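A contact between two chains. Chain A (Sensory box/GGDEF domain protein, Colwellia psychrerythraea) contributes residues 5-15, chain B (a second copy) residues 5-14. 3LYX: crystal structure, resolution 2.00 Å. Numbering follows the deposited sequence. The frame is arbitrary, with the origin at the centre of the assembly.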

# COMPACT_ATOMS: atom_id res chain seq x y z
N ILE A 5 -6.31 -13.98 -7.31
CA ILE A 5 -5.02 -13.28 -7.25
C ILE A 5 -5.31 -11.78 -7.23
O ILE A 5 -4.72 -11.03 -6.45
CB ILE A 5 -4.17 -13.57 -8.50
CG1 ILE A 5 -3.55 -14.97 -8.40
CG2 ILE A 5 -3.09 -12.50 -8.66
CD1 ILE A 5 -2.67 -15.32 -9.59
N LEU A 6 -6.22 -11.37 -8.09
CA LEU A 6 -6.60 -9.97 -8.20
C LEU A 6 -7.29 -9.55 -6.91
O LEU A 6 -7.04 -8.47 -6.38
CB LEU A 6 -7.54 -9.78 -9.38
CG LEU A 6 -7.78 -8.36 -9.88
CD1 LEU A 6 -6.46 -7.77 -10.40
CD2 LEU A 6 -8.82 -8.40 -11.00
N LYS A 7 -8.17 -10.41 -6.41
CA LYS A 7 -8.90 -10.10 -5.19
C LYS A 7 -7.94 -9.81 -4.04
O LYS A 7 -8.11 -8.81 -3.33
CB LYS A 7 -9.83 -11.25 -4.83
CG LYS A 7 -10.89 -10.89 -3.79
CD LYS A 7 -11.90 -12.03 -3.59
CE LYS A 7 -13.07 -11.61 -2.70
NZ LYS A 7 -14.07 -12.70 -2.50
N GLN A 8 -6.93 -10.66 -3.86
CA GLN A 8 -5.99 -10.48 -2.76
C GLN A 8 -5.15 -9.22 -2.89
O GLN A 8 -4.86 -8.56 -1.89
CB GLN A 8 -5.08 -11.71 -2.63
CG GLN A 8 -5.85 -13.03 -2.58
CD GLN A 8 -6.98 -13.05 -1.55
OE1 GLN A 8 -7.74 -14.01 -1.46
NE2 GLN A 8 -7.08 -11.99 -0.76
N ARG A 9 -4.76 -8.88 -4.11
CA ARG A 9 -3.98 -7.66 -4.30
C ARG A 9 -4.83 -6.46 -3.89
O ARG A 9 -4.33 -5.52 -3.29
CB ARG A 9 -3.56 -7.51 -5.76
CG ARG A 9 -2.32 -8.29 -6.14
CD ARG A 9 -2.14 -8.26 -7.64
NE ARG A 9 -0.83 -8.75 -8.04
CZ ARG A 9 -0.54 -9.18 -9.26
NH1 ARG A 9 -1.47 -9.18 -10.21
NH2 ARG A 9 0.69 -9.60 -9.54
N ALA A 10 -6.11 -6.52 -4.23
CA ALA A 10 -7.04 -5.44 -3.90
C ALA A 10 -7.35 -5.32 -2.41
O ALA A 10 -7.66 -4.24 -1.92
CB ALA A 10 -8.32 -5.61 -4.68
N LYS A 11 -7.25 -6.43 -1.69
CA LYS A 11 -7.53 -6.44 -0.26
C LYS A 11 -6.53 -5.61 0.53
O LYS A 11 -6.88 -5.01 1.54
CB LYS A 11 -7.55 -7.88 0.27
CG LYS A 11 -8.00 -8.01 1.73
CD LYS A 11 -7.84 -9.44 2.23
CE LYS A 11 -8.00 -9.53 3.75
NZ LYS A 11 -9.40 -9.28 4.19
N ALA A 12 -5.28 -5.58 0.08
CA ALA A 12 -4.25 -4.82 0.78
C ALA A 12 -4.62 -3.34 0.89
O ALA A 12 -4.06 -2.61 1.71
CB ALA A 12 -2.90 -4.98 0.07
N PHE A 13 -5.58 -2.92 0.07
CA PHE A 13 -6.04 -1.53 0.01
C PHE A 13 -6.25 -0.88 1.38
O PHE A 13 -5.58 0.10 1.72
CB PHE A 13 -7.35 -1.48 -0.81
CG PHE A 13 -7.70 -0.11 -1.36
CD1 PHE A 13 -6.89 0.50 -2.31
CD2 PHE A 13 -8.86 0.54 -0.95
CE1 PHE A 13 -7.23 1.74 -2.86
CE2 PHE A 13 -9.22 1.78 -1.49
CZ PHE A 13 -8.41 2.38 -2.45
N ASP A 14 -7.17 -1.43 2.17
CA ASP A 14 -7.46 -0.88 3.48
C ASP A 14 -6.59 -1.38 4.62
O ASP A 14 -6.99 -1.29 5.78
CB ASP A 14 -8.94 -1.10 3.84
CG ASP A 14 -9.86 -0.14 3.11
OD1 ASP A 14 -9.46 1.03 2.92
OD2 ASP A 14 -10.99 -0.55 2.75
N TYR A 15 -5.40 -1.88 4.31
CA TYR A 15 -4.50 -2.37 5.35
C TYR A 15 -3.15 -1.65 5.29
O TYR A 15 -2.47 -1.52 6.30
CB TYR A 15 -4.31 -3.88 5.21
CG TYR A 15 -5.52 -4.69 5.63
CD1 TYR A 15 -5.82 -4.90 6.98
CD2 TYR A 15 -6.38 -5.23 4.68
CE1 TYR A 15 -6.96 -5.63 7.37
CE2 TYR A 15 -7.51 -5.95 5.05
CZ TYR A 15 -7.79 -6.15 6.39
OH TYR A 15 -8.91 -6.86 6.75
N ILE B 5 -13.49 -1.64 -9.78
CA ILE B 5 -13.05 -1.30 -8.44
C ILE B 5 -11.85 -2.16 -8.04
O ILE B 5 -10.83 -1.65 -7.57
CB ILE B 5 -14.17 -1.52 -7.39
CG1 ILE B 5 -15.31 -0.52 -7.61
CG2 ILE B 5 -13.60 -1.37 -5.98
CD1 ILE B 5 -16.25 -0.89 -8.75
N LEU B 6 -11.97 -3.47 -8.25
CA LEU B 6 -10.89 -4.39 -7.90
C LEU B 6 -9.61 -4.08 -8.66
O LEU B 6 -8.51 -4.16 -8.10
CB LEU B 6 -11.28 -5.84 -8.20
CG LEU B 6 -12.25 -6.55 -7.27
CD1 LEU B 6 -12.31 -8.02 -7.66
CD2 LEU B 6 -11.80 -6.41 -5.81
N LYS B 7 -9.75 -3.75 -9.94
CA LYS B 7 -8.60 -3.44 -10.77
C LYS B 7 -7.82 -2.25 -10.22
O LYS B 7 -6.61 -2.34 -10.02
CB LYS B 7 -9.04 -3.14 -12.21
CG LYS B 7 -9.64 -4.35 -12.93
CD LYS B 7 -8.62 -5.47 -13.11
CE LYS B 7 -7.55 -5.11 -14.13
NZ LYS B 7 -6.62 -6.25 -14.40
N GLN B 8 -8.52 -1.15 -9.97
CA GLN B 8 -7.86 0.05 -9.47
C GLN B 8 -7.24 -0.14 -8.10
O GLN B 8 -6.19 0.44 -7.81
CB GLN B 8 -8.83 1.24 -9.44
CG GLN B 8 -10.07 1.04 -8.60
CD GLN B 8 -11.05 2.19 -8.75
OE1 GLN B 8 -11.31 2.65 -9.86
NE2 GLN B 8 -11.60 2.65 -7.63
N ARG B 9 -7.87 -0.95 -7.27
CA ARG B 9 -7.34 -1.20 -5.94
C ARG B 9 -6.10 -2.08 -6.03
O ARG B 9 -5.14 -1.87 -5.29
CB ARG B 9 -8.41 -1.84 -5.05
CG ARG B 9 -9.56 -0.91 -4.74
CD ARG B 9 -10.38 -1.38 -3.55
NE ARG B 9 -11.26 -0.32 -3.07
CZ ARG B 9 -11.88 -0.33 -1.90
NH1 ARG B 9 -11.73 -1.36 -1.07
NH2 ARG B 9 -12.64 0.69 -1.54
N ALA B 10 -6.12 -3.05 -6.94
CA ALA B 10 -4.98 -3.94 -7.12
C ALA B 10 -3.82 -3.15 -7.73
O ALA B 10 -2.65 -3.43 -7.46
CB ALA B 10 -5.37 -5.10 -8.03
N LYS B 11 -4.16 -2.16 -8.54
CA LYS B 11 -3.16 -1.32 -9.19
C LYS B 11 -2.17 -0.72 -8.19
O LYS B 11 -0.97 -0.67 -8.45
CB LYS B 11 -3.87 -0.19 -9.96
CG LYS B 11 -2.96 0.88 -10.53
CD LYS B 11 -2.25 0.42 -11.79
CE LYS B 11 -1.63 1.62 -12.51
NZ LYS B 11 -1.09 1.26 -13.85
N ALA B 12 -2.67 -0.27 -7.04
CA ALA B 12 -1.81 0.33 -6.02
C ALA B 12 -0.74 -0.64 -5.51
O ALA B 12 0.32 -0.23 -5.02
CB ALA B 12 -2.65 0.84 -4.85
N PHE B 13 -1.04 -1.93 -5.62
CA PHE B 13 -0.14 -3.00 -5.17
C PHE B 13 1.34 -2.73 -5.42
O PHE B 13 2.14 -2.68 -4.48
CB PHE B 13 -0.54 -4.32 -5.83
CG PHE B 13 0.17 -5.52 -5.27
CD1 PHE B 13 -0.12 -5.97 -3.99
CD2 PHE B 13 1.09 -6.23 -6.04
CE1 PHE B 13 0.49 -7.12 -3.48
CE2 PHE B 13 1.70 -7.38 -5.55
CZ PHE B 13 1.40 -7.82 -4.27
N ASP B 14 1.74 -2.56 -6.67
CA ASP B 14 3.15 -2.32 -6.95
C ASP B 14 3.61 -0.87 -6.86
O ASP B 14 4.72 -0.55 -7.29
CB ASP B 14 3.55 -2.89 -8.32
CG ASP B 14 3.90 -4.38 -8.24
OD1 ASP B 14 4.60 -4.77 -7.28
OD2 ASP B 14 3.48 -5.15 -9.14
O HOH W 1 -10.28 -3.72 -0.86
O HOH W 2 -13.43 0.66 1.02

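The helices of the two stretches cross with their axes 7.3 Å apart at closest approach and an angle of 60° between their N-to-C directions. Together the stretches bury 672 Å², and no direct hydrogen bond passes between them.

Along chain A the contact begins at Leu6(A), whose CA-to-CB bond points toward chain B. The t, p rotamer brings Leu6(A) CD1 to 3.7 Å from Ala10(B) CB, while Leu6(A) CD2 lies 3.6 Å from Lys7(B) CD, a contact between carbon atoms, made by the aliphatic part of the lysine.

Arg9(A), also directed toward the partner, contributes its hydrocarbon portion: Arg9(A) CG stands 3.8 Å from the centroid of the Phe13(B) ring and only 9° off its normal, a CH-pi contact over the face. Arg9(A) CB packs 3.8 Å from Ala10(B) CB.

Ala10(A) marks the crossing, where its CA is 4.1 Å from the CA of Ala10(B). A methyl side chain suits so close a backbone approach: Ala10(A) CB sits 3.7 Å from both Leu6(B) O and Leu6(B) CD2, and 3.8 Å from Arg9(B) CB. The carbonyl is used as well, since water 1 donates to Ala10(A) O (2.9 Å) and accepts from Arg9(B) NH1 (2.8 Å).

Phe13(A), buried and with chi1 in t, offers a ring face to Arg9(B). Arg9(B) CD lies 3.8 Å from the centroid of the Phe13(A) ring, 21° off the normal, and Phe13(A) CD2 approaches Arg9(B) CZ to 3.3 Å over one face of the guanidinium. The methylene CD thus makes the CH-pi contact, while NH1 and NH2 reach polar partners.

One such partner is Asp14(A), whose OD2 forms a long salt bridge with Arg9(B) NH1 at 4.0 Å. Water 2 supplements it, donating to Asp14(A) OD2 (3.2 Å) and accepting from Arg9(B) NH2 (2.7 Å).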